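Local coordinates for protein malonyl CoA reductase (malonate semialdehyde-forming) (PDB 2EP5) that probably reduces malonyl-CoA to malonate semialdehyde with NADPH, and belongs to the aspartate-semialdehyde dehydrogenase family, at residues Lys269-Pro281 against Gly335-Leu347. Sequence-based numbering, arbitrary orientation.
Sequences KSLPQQKNLPTAP and GITILTVEVMKEL
T279 lies against L339 and P272 against V343 where the loop and short helix of 269-281 pack along one side of the helix through 335-347, their CA atoms 5.5 Å apart in the first pair and 6.8 Å in the second. Helix 271-274 ends in a Schellman motif, with L277 N bonded back to P272 O and N276 as the C-prime residue of positive phi. The chain then makes a type I turn from L277 to A280, which brings the backbone N-H of T279 to face the long helix.

E342 meets that turn. Its OE1 takes the T279 N-H at 2.8 Å (159°) through the syn lone pair, while OE2 accepts from T279 OG1, a bond of less certain geometry because OE2 is doubtfully placed. The T279 hydroxyl stands beside its own backbone N (chi1 -55°), and this puts both donors before one carboxylate. On the other branch, T279 CG2 touches G335 O at 3.5 Å.

Farther along the helix toward L347, the contact is largely apolar. L277 crosses V343 at about a right angle, L277 CD1 meeting V343 CG2 at 3.5 Å, and L277 CD1 also reaches L339 CD2 at 3.9 Å. P272 CG comes up to V343 CG2 at a slant, and L271 CD1 meets L347 CD2 at 3.9 Å. At the exposed end K275 lays its CH2 chain across the E346 carboxylate, K275 CD to E346 OE2 3.4 Å, with the ammonium beyond salt-bridge range.

With an alanine at E342, the T279 N-H would probably lose its acceptor and the turn be held less firmly against the helix. Through T279 the buried carboxylate ties 269-281, in the family's dimerisation region, to the C-terminal helix; H27 and Y29, from the Rossmann-type NAD-binding region, also touch E342, whose charge is probably eased by the T279 N-H.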
loop_
_atom_site.group_PDB
_atom_site.type_symbol
_atom_site.label_atom_id
_atom_site.label_comp_id
_atom_site.label_asym_id
_atom_site.label_seq_id
_atom_site.Cartn_x
_atom_site.Cartn_y
_atom_site.Cartn_z
ATOM N N LYS A 269 -7.265 -29.958 -21.116
ATOM C CA LYS A 269 -7.814 -29.232 -22.256
ATOM C C LYS A 269 -9.252 -29.695 -22.419
ATOM O O LYS A 269 -9.599 -30.809 -22.033
ATOM C CB LYS A 269 -7.039 -29.526 -23.542
ATOM C CG LYS A 269 -5.664 -28.889 -23.613
ATOM C CD LYS A 269 -5.118 -28.964 -25.029
ATOM C CE LYS A 269 -3.622 -28.718 -25.063
ATOM N NZ LYS A 269 -2.888 -29.835 -24.397
ATOM N N SER A 270 -10.092 -28.843 -22.990
ATOM C CA SER A 270 -11.488 -29.196 -23.176
ATOM C C SER A 270 -11.955 -28.735 -24.555
ATOM O O SER A 270 -11.134 -28.408 -25.413
ATOM C CB SER A 270 -12.327 -28.551 -22.069
ATOM O OG SER A 270 -13.657 -29.028 -22.086
ATOM N N LEU A 271 -13.270 -28.710 -24.757
ATOM C CA LEU A 271 -13.860 -28.305 -26.030
ATOM C C LEU A 271 -13.407 -26.927 -26.504
ATOM O O LEU A 271 -13.116 -26.739 -27.687
ATOM C CB LEU A 271 -15.388 -28.353 -25.934
ATOM C CG LEU A 271 -16.196 -27.971 -27.180
ATOM C CD1 LEU A 271 -17.521 -28.723 -27.181
ATOM C CD2 LEU A 271 -16.425 -26.467 -27.211
ATOM N N PRO A 272 -13.349 -25.939 -25.590
ATOM C CA PRO A 272 -12.917 -24.593 -25.986
ATOM C C PRO A 272 -11.515 -24.598 -26.610
ATOM O O PRO A 272 -11.234 -23.827 -27.529
ATOM C CB PRO A 272 -12.970 -23.812 -24.675
ATOM C CG PRO A 272 -14.090 -24.486 -23.929
ATOM C CD PRO A 272 -13.823 -25.952 -24.193
ATOM N N GLN A 273 -10.638 -25.464 -26.107
ATOM C CA GLN A 273 -9.276 -25.564 -26.634
ATOM C C GLN A 273 -9.264 -26.338 -27.952
ATOM O O GLN A 273 -8.492 -26.037 -28.859
ATOM C CB GLN A 273 -8.357 -26.280 -25.638
ATOM C CG GLN A 273 -7.917 -25.451 -24.444
ATOM C CD GLN A 273 -9.053 -25.105 -23.498
ATOM O OE1 GLN A 273 -9.879 -25.959 -23.155
ATOM N NE2 GLN A 273 -9.091 -23.855 -23.055
ATOM N N GLN A 274 -10.128 -27.339 -28.045
ATOM C CA GLN A 274 -10.208 -28.174 -29.229
ATOM C C GLN A 274 -10.753 -27.431 -30.442
ATOM O O GLN A 274 -10.268 -27.617 -31.555
ATOM C CB GLN A 274 -11.069 -29.396 -28.932
ATOM C CG GLN A 274 -10.447 -30.349 -27.925
ATOM C CD GLN A 274 -11.463 -31.316 -27.342
ATOM O OE1 GLN A 274 -12.338 -31.820 -28.051
ATOM N NE2 GLN A 274 -11.347 -31.586 -26.045
ATOM N N LYS A 275 -11.758 -26.592 -30.227
ATOM C CA LYS A 275 -12.350 -25.837 -31.321
ATOM C C LYS A 275 -11.629 -24.510 -31.505
ATOM O O LYS A 275 -12.027 -23.687 -32.334
ATOM C CB LYS A 275 -13.831 -25.585 -31.048
ATOM C CG LYS A 275 -14.624 -26.839 -30.755
ATOM C CD LYS A 275 -14.524 -27.851 -31.884
ATOM C CE LYS A 275 -15.376 -29.073 -31.584
ATOM N NZ LYS A 275 -15.239 -30.129 -32.620
ATOM N N ASN A 276 -10.569 -24.311 -30.727
ATOM C CA ASN A 276 -9.786 -23.086 -30.798
ATOM C C ASN A 276 -10.666 -21.849 -30.799
ATOM O O ASN A 276 -10.590 -21.028 -31.711
ATOM C CB ASN A 276 -8.927 -23.080 -32.059
ATOM C CG ASN A 276 -7.947 -24.213 -32.087
ATOM O OD1 ASN A 276 -8.329 -25.368 -32.237
ATOM N ND2 ASN A 276 -6.668 -23.894 -31.929
ATOM N N LEU A 277 -11.504 -21.719 -29.778
ATOM C CA LEU A 277 -12.386 -20.569 -29.685
ATOM C C LEU A 277 -11.537 -19.340 -29.345
ATOM O O LEU A 277 -10.627 -19.413 -28.514
ATOM C CB LEU A 277 -13.463 -20.826 -28.624
ATOM C CG LEU A 277 -14.275 -22.116 -28.829
ATOM C CD1 LEU A 277 -15.348 -22.227 -27.766
ATOM C CD2 LEU A 277 -14.917 -22.119 -30.213
ATOM N N PRO A 278 -11.828 -18.197 -29.990
ATOM C CA PRO A 278 -11.112 -16.930 -29.796
ATOM C C PRO A 278 -10.750 -16.520 -28.375
ATOM O O PRO A 278 -9.676 -15.959 -28.152
ATOM C CB PRO A 278 -12.015 -15.901 -30.491
ATOM C CG PRO A 278 -13.352 -16.572 -30.569
ATOM C CD PRO A 278 -12.995 -17.994 -30.864
ATOM N N THR A 279 -11.628 -16.799 -27.418
ATOM C CA THR A 279 -11.367 -16.419 -26.037
ATOM C C THR A 279 -10.840 -17.559 -25.153
ATOM O O THR A 279 -10.594 -17.364 -23.959
ATOM C CB THR A 279 -12.635 -15.815 -25.419
ATOM O OG1 THR A 279 -13.072 -14.728 -26.242
ATOM C CG2 THR A 279 -12.369 -15.289 -24.002
ATOM N N ALA A 280 -10.650 -18.737 -25.742
ATOM C CA ALA A 280 -10.140 -19.888 -24.999
ATOM C C ALA A 280 -8.611 -19.901 -24.945
ATOM O O ALA A 280 -7.947 -19.844 -25.977
ATOM C CB ALA A 280 -10.630 -21.174 -25.633
ATOM N N PRO A 281 -8.030 -19.987 -23.740
ATOM C CA PRO A 281 -6.564 -20.010 -23.638
ATOM C C PRO A 281 -6.043 -21.367 -24.117
ATOM O O PRO A 281 -6.783 -22.348 -24.085
ATOM C CB PRO A 281 -6.325 -19.794 -22.148
ATOM C CG PRO A 281 -7.469 -20.536 -21.535
ATOM C CD PRO A 281 -8.654 -20.125 -22.411
ATOM N N GLY A 335 -14.204 -12.670 -19.418
ATOM C CA GLY A 335 -13.774 -13.712 -20.323
ATOM C C GLY A 335 -14.622 -14.968 -20.369
ATOM O O GLY A 335 -14.792 -15.544 -21.444
ATOM N N ILE A 336 -15.158 -15.417 -19.235
ATOM C CA ILE A 336 -15.964 -16.640 -19.280
ATOM C C ILE A 336 -17.343 -16.421 -19.890
ATOM O O ILE A 336 -17.910 -17.338 -20.468
ATOM C CB ILE A 336 -16.135 -17.305 -17.891
ATOM C CG1 ILE A 336 -16.571 -16.279 -16.858
ATOM C CG2 ILE A 336 -14.860 -17.992 -17.494
ATOM C CD1 ILE A 336 -17.011 -16.902 -15.574
ATOM N N THR A 337 -17.877 -15.214 -19.763
ATOM C CA THR A 337 -19.179 -14.912 -20.340
ATOM C C THR A 337 -19.038 -14.921 -21.861
ATOM O O THR A 337 -19.842 -15.515 -22.577
ATOM C CB THR A 337 -19.679 -13.529 -19.904
ATOM O OG1 THR A 337 -19.885 -13.523 -18.490
ATOM C CG2 THR A 337 -20.994 -13.185 -20.606
ATOM N N ILE A 338 -17.997 -14.256 -22.343
ATOM C CA ILE A 338 -17.737 -14.173 -23.772
ATOM C C ILE A 338 -17.389 -15.563 -24.302
ATOM O O ILE A 338 -17.813 -15.945 -25.397
ATOM C CB ILE A 338 -16.582 -13.164 -24.044
ATOM C CG1 ILE A 338 -17.065 -11.743 -23.727
ATOM C CG2 ILE A 338 -16.101 -13.268 -25.485
ATOM C CD1 ILE A 338 -15.961 -10.694 -23.722
ATOM N N LEU A 339 -16.631 -16.322 -23.517
ATOM C CA LEU A 339 -16.234 -17.668 -23.920
ATOM C C LEU A 339 -17.471 -18.564 -23.950
ATOM O O LEU A 339 -17.572 -19.486 -24.766
ATOM C CB LEU A 339 -15.210 -18.254 -22.935
ATOM C CG LEU A 339 -14.095 -19.148 -23.496
ATOM C CD1 LEU A 339 -13.772 -20.229 -22.483
ATOM C CD2 LEU A 339 -14.494 -19.786 -24.806
ATOM N N THR A 340 -18.413 -18.295 -23.050
ATOM C CA THR A 340 -19.635 -19.081 -22.994
ATOM C C THR A 340 -20.425 -18.865 -24.271
ATOM O O THR A 340 -20.969 -19.813 -24.832
ATOM C CB THR A 340 -20.495 -18.703 -21.766
ATOM O OG1 THR A 340 -19.764 -18.997 -20.567
ATOM C CG2 THR A 340 -21.800 -19.501 -21.757
ATOM N N VAL A 341 -20.477 -17.618 -24.739
ATOM C CA VAL A 341 -21.195 -17.317 -25.978
ATOM C C VAL A 341 -20.511 -18.023 -27.155
ATOM O O VAL A 341 -21.182 -18.606 -28.012
ATOM C CB VAL A 341 -21.250 -15.790 -26.284
ATOM C CG1 VAL A 341 -22.021 -15.557 -27.575
ATOM C CG2 VAL A 341 -21.922 -15.041 -25.143
ATOM N N GLU A 342 -19.181 -17.986 -27.191
ATOM C CA GLU A 342 -18.460 -18.642 -28.283
ATOM C C GLU A 342 -18.823 -20.131 -28.336
ATOM O O GLU A 342 -19.094 -20.679 -29.407
ATOM C CB GLU A 342 -16.945 -18.476 -28.110
ATOM C CG GLU A 342 -16.521 -17.047 -27.795
ATOM C CD GLU A 342 -15.012 -16.845 -27.804
ATOM O OE1 GLU A 342 -14.264 -17.808 -27.538
ATOM O OE2 GLU A 342 -14.570 -15.709 -28.064
ATOM N N VAL A 343 -18.834 -20.780 -27.177
ATOM C CA VAL A 343 -19.174 -22.196 -27.105
ATOM C C VAL A 343 -20.591 -22.452 -27.636
ATOM O O VAL A 343 -20.813 -23.389 -28.403
ATOM C CB VAL A 343 -19.093 -22.718 -25.649
ATOM C CG1 VAL A 343 -19.670 -24.123 -25.572
ATOM C CG2 VAL A 343 -17.645 -22.703 -25.160
ATOM N N MET A 344 -21.537 -21.617 -27.213
ATOM C CA MET A 344 -22.926 -21.746 -27.630
ATOM C C MET A 344 -23.048 -21.681 -29.150
ATOM O O MET A 344 -23.803 -22.443 -29.751
ATOM C CB MET A 344 -23.777 -20.646 -26.984
ATOM C CG MET A 344 -24.005 -20.818 -25.485
ATOM S SD MET A 344 -24.817 -19.392 -24.719
ATOM C CE MET A 344 -26.536 -19.693 -25.113
ATOM N N LYS A 345 -22.304 -20.772 -29.776
ATOM C CA LYS A 345 -22.338 -20.661 -31.229
ATOM C C LYS A 345 -21.764 -21.957 -31.806
ATOM O O LYS A 345 -22.327 -22.545 -32.729
ATOM C CB LYS A 345 -21.511 -19.456 -31.693
ATOM C CG LYS A 345 -21.397 -19.307 -33.209
ATOM C CD LYS A 345 -22.753 -19.080 -33.862
ATOM C CE LYS A 345 -22.634 -18.994 -35.384
ATOM N NZ LYS A 345 -23.945 -18.723 -36.045
ATOM N N GLU A 346 -20.648 -22.401 -31.238
ATOM C CA GLU A 346 -19.983 -23.629 -31.667
ATOM C C GLU A 346 -20.894 -24.857 -31.573
ATOM O O GLU A 346 -20.811 -25.764 -32.401
ATOM C CB GLU A 346 -18.729 -23.852 -30.815
ATOM C CG GLU A 346 -17.980 -25.156 -31.075
ATOM C CD GLU A 346 -17.489 -25.265 -32.499
ATOM O OE1 GLU A 346 -17.188 -24.210 -33.101
ATOM O OE2 GLU A 346 -17.392 -26.400 -33.014
ATOM N N LEU A 347 -21.765 -24.888 -30.569
ATOM C CA LEU A 347 -22.660 -26.022 -30.380
ATOM C C LEU A 347 -24.025 -25.881 -31.059
ATOM O O LEU A 347 -24.840 -26.805 -31.024
ATOM C CB LEU A 347 -22.841 -26.294 -28.885
ATOM C CG LEU A 347 -21.545 -26.656 -28.160
ATOM C CD1 LEU A 347 -21.822 -26.983 -26.695
ATOM C CD2 LEU A 347 -20.908 -27.848 -28.862
#